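Local atomic coordinates of DNA photolyase (Agrobacterium tumefaciens, PDB entry 4U63), a protein that probably uses light energy absorbed by its flavin, with a methenyltetrahydrofolate antenna, to split cyclobutane pyrimidine dimers in ultraviolet-damaged DNA. Residues Asp214-Lys217 with Asp218-Asp221. Numbering follows the deposited sequence.
Sequences DWAK and DFSD. With MHF (5,10-methenyl-6,7,8-trihydrofolic acid), chain B.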
loop_
_atom_site.group_PDB
_atom_site.type_symbol
_atom_site.label_atom_id
_atom_site.label_comp_id
_atom_site.label_asym_id
_atom_site.label_seq_id
_atom_site.Cartn_x
_atom_site.Cartn_y
_atom_site.Cartn_z
ATOM N N ASP A 214 -17.822 -14.842 -2.851
ATOM C CA ASP A 214 -17.292 -13.667 -2.172
ATOM C C ASP A 214 -15.944 -14.049 -1.554
ATOM O O ASP A 214 -15.847 -14.396 -0.366
ATOM C CB ASP A 214 -18.264 -13.135 -1.108
ATOM C CG ASP A 214 -17.723 -11.903 -0.365
ATOM O OD1 ASP A 214 -16.687 -11.315 -0.782
ATOM O OD2 ASP A 214 -18.345 -11.531 0.652
ATOM N N TRP A 215 -14.905 -13.968 -2.378
ATOM C CA TRP A 215 -13.550 -14.298 -1.949
ATOM C C TRP A 215 -12.973 -13.295 -0.944
ATOM O O TRP A 215 -11.949 -13.563 -0.317
ATOM C CB TRP A 215 -12.616 -14.427 -3.157
ATOM C CG TRP A 215 -12.672 -13.282 -4.146
ATOM C CD1 TRP A 215 -13.321 -13.273 -5.362
ATOM C CD2 TRP A 215 -12.037 -12.005 -4.024
ATOM N NE1 TRP A 215 -13.129 -12.069 -5.993
ATOM C CE2 TRP A 215 -12.344 -11.270 -5.197
ATOM C CE3 TRP A 215 -11.238 -11.407 -3.040
ATOM C CZ2 TRP A 215 -11.880 -9.966 -5.406
ATOM C CZ3 TRP A 215 -10.774 -10.112 -3.246
ATOM C CH2 TRP A 215 -11.102 -9.403 -4.418
ATOM N N ALA A 216 -13.627 -12.143 -0.795
ATOM C CA ALA A 216 -13.223 -11.149 0.188
ATOM C C ALA A 216 -14.052 -11.257 1.458
ATOM O O ALA A 216 -14.077 -10.324 2.252
ATOM C CB ALA A 216 -13.359 -9.759 -0.405
ATOM N N LYS A 217 -14.726 -12.390 1.671
ATOM C CA LYS A 217 -15.649 -12.503 2.799
ATOM C C LYS A 217 -14.985 -12.316 4.158
ATOM O O LYS A 217 -15.657 -11.896 5.104
ATOM C CB LYS A 217 -16.421 -13.819 2.769
ATOM C CG LYS A 217 -15.587 -15.079 2.905
ATOM C CD LYS A 217 -16.476 -16.307 2.767
ATOM C CE LYS A 217 -15.655 -17.579 2.682
ATOM N NZ LYS A 217 -14.905 -17.845 3.939
ATOM N N ASP A 218 -13.687 -12.622 4.268
ATOM C CA ASP A 218 -12.970 -12.425 5.539
ATOM C C ASP A 218 -12.216 -11.097 5.626
ATOM O O ASP A 218 -11.649 -10.783 6.673
ATOM C CB ASP A 218 -12.033 -13.607 5.822
ATOM C CG ASP A 218 -12.788 -14.888 6.147
ATOM O OD1 ASP A 218 -14.026 -14.841 6.355
ATOM O OD2 ASP A 218 -12.138 -15.949 6.196
ATOM N N PHE A 219 -12.225 -10.305 4.557
ATOM C CA PHE A 219 -11.579 -8.986 4.585
ATOM C C PHE A 219 -12.186 -8.112 5.682
ATOM O O PHE A 219 -11.466 -7.410 6.383
ATOM C CB PHE A 219 -11.717 -8.269 3.241
ATOM C CG PHE A 219 -10.757 -8.728 2.176
ATOM C CD1 PHE A 219 -10.183 -10.006 2.186
ATOM C CD2 PHE A 219 -10.442 -7.869 1.133
ATOM C CE1 PHE A 219 -9.317 -10.392 1.184
ATOM C CE2 PHE A 219 -9.578 -8.251 0.127
ATOM C CZ PHE A 219 -9.008 -9.510 0.154
ATOM N N SER A 220 -13.513 -8.175 5.843
ATOM C CA SER A 220 -14.198 -7.354 6.836
ATOM C C SER A 220 -13.856 -7.729 8.286
ATOM O O SER A 220 -14.125 -6.944 9.193
ATOM C CB SER A 220 -15.715 -7.401 6.642
ATOM O OG SER A 220 -16.204 -8.727 6.752
ATOM N N ASP A 221 -13.273 -8.913 8.503
ATOM C CA ASP A 221 -12.802 -9.318 9.834
ATOM C C ASP A 221 -11.632 -8.459 10.277
ATOM O O ASP A 221 -11.414 -8.257 11.480
ATOM C CB ASP A 221 -12.370 -10.795 9.846
ATOM C CG ASP A 221 -13.527 -11.758 9.634
ATOM O OD1 ASP A 221 -14.698 -11.371 9.848
ATOM O OD2 ASP A 221 -13.262 -12.919 9.259
HETATM N N1 MHF B . -6.968 -10.842 -3.429
HETATM C C2 MHF B . -7.001 -11.499 -2.265
HETATM N NA2 MHF B . -6.314 -10.974 -1.232
HETATM N N3 MHF B . -7.716 -12.661 -2.091
HETATM C C4 MHF B . -8.404 -13.205 -3.111
HETATM O O4 MHF B . -9.048 -14.259 -2.974
HETATM C C4A MHF B . -8.387 -12.506 -4.404
HETATM N N5 MHF B . -9.001 -12.964 -5.556
HETATM C C6 MHF B . -8.601 -12.498 -6.885
HETATM C C7 MHF B . -8.490 -10.972 -6.787
HETATM N N8 MHF B . -7.589 -10.599 -5.690
HETATM C C8A MHF B . -7.600 -11.277 -4.520
HETATM C C9 MHF B . -9.681 -13.067 -7.826
HETATM N N10 MHF B . -10.646 -13.733 -6.930
HETATM C C11 MHF B . -9.950 -14.013 -5.684
HETATM C C12 MHF B . -13.121 -16.873 -8.327
HETATM C C13 MHF B . -12.279 -17.109 -7.231
HETATM C C14 MHF B . -11.448 -16.109 -6.757
HETATM C C15 MHF B . -11.431 -14.840 -7.378
HETATM C C16 MHF B . -12.285 -14.599 -8.446
HETATM C C17 MHF B . -13.121 -15.605 -8.920
HETATM C C MHF B . -14.052 -17.936 -8.852
HETATM O O MHF B . -14.888 -17.588 -9.672
HETATM N N MHF B . -13.997 -19.184 -8.369
HETATM C CA MHF B . -14.955 -20.235 -8.673
HETATM C CB MHF B . -14.323 -21.380 -9.465
HETATM C CG MHF B . -13.195 -20.942 -10.395
HETATM C CD MHF B . -11.862 -20.697 -9.709
HETATM O OE1 MHF B . -11.701 -21.018 -8.512
HETATM O OE2 MHF B . -10.948 -20.169 -10.375
HETATM C CT MHF B . -15.534 -20.771 -7.389
HETATM O O1 MHF B . -16.732 -20.526 -7.133
HETATM O O2 MHF B . -14.809 -21.438 -6.612
HETATM O O HOH W 1 -11.628 -13.480 2.422
HETATM O O HOH W 2 -15.581 -8.966 3.954
#
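Trp-215 and Phe-219 meet as an offset edge-to-face pair, four residues apart where a type I beta turn (Asp-214 to Lys-217) runs into the short helix 219-222, and both line the antenna pocket of this class III photolyase. The six-membered ring of Trp-215 turns its edge toward the Phe-219 face, planes at 74° and centroids 5.8 Å apart. CZ3 of Trp-215 comes 3.9 Å from CZ of Phe-219. One face of the indole lies over the folate, with MHF C11 3.2 Å above its plane, and CE3 and CZ3 reach the pterin. A chi1 of 49°, with CG between the backbone N and carbonyl carbon, helps to lay the indole against the folate. Phe-219 instead turns its own ring edge to the pterin, CZ lying 3.4 Å from MHF NA2. Ala-216 covers one face of the phenyl ring, its CB 3.9 Å from the centroid in a CH-pi contact. Trp-72 of helix 68-87 adds another edge-to-face partner to Phe-219 and touches Ala-216, while Pro-210 packs on Trp-215 and Ala-216. In the backbone, Lys-217 N donates to Asp-214 O within the turn, and Phe-219 N to Ala-216 O across its end. One water bridges Trp-215 O and Asp-218 N. Lys-217 and Asp-218 run side by side in a long salt bridge, NZ to OD1 4.0 Å, while Asp-218 OD2 is hydrogen-bonded to Gln-356. A second water donates to Ala-216 O at 2.6 Å and accepts from Ser-220 N.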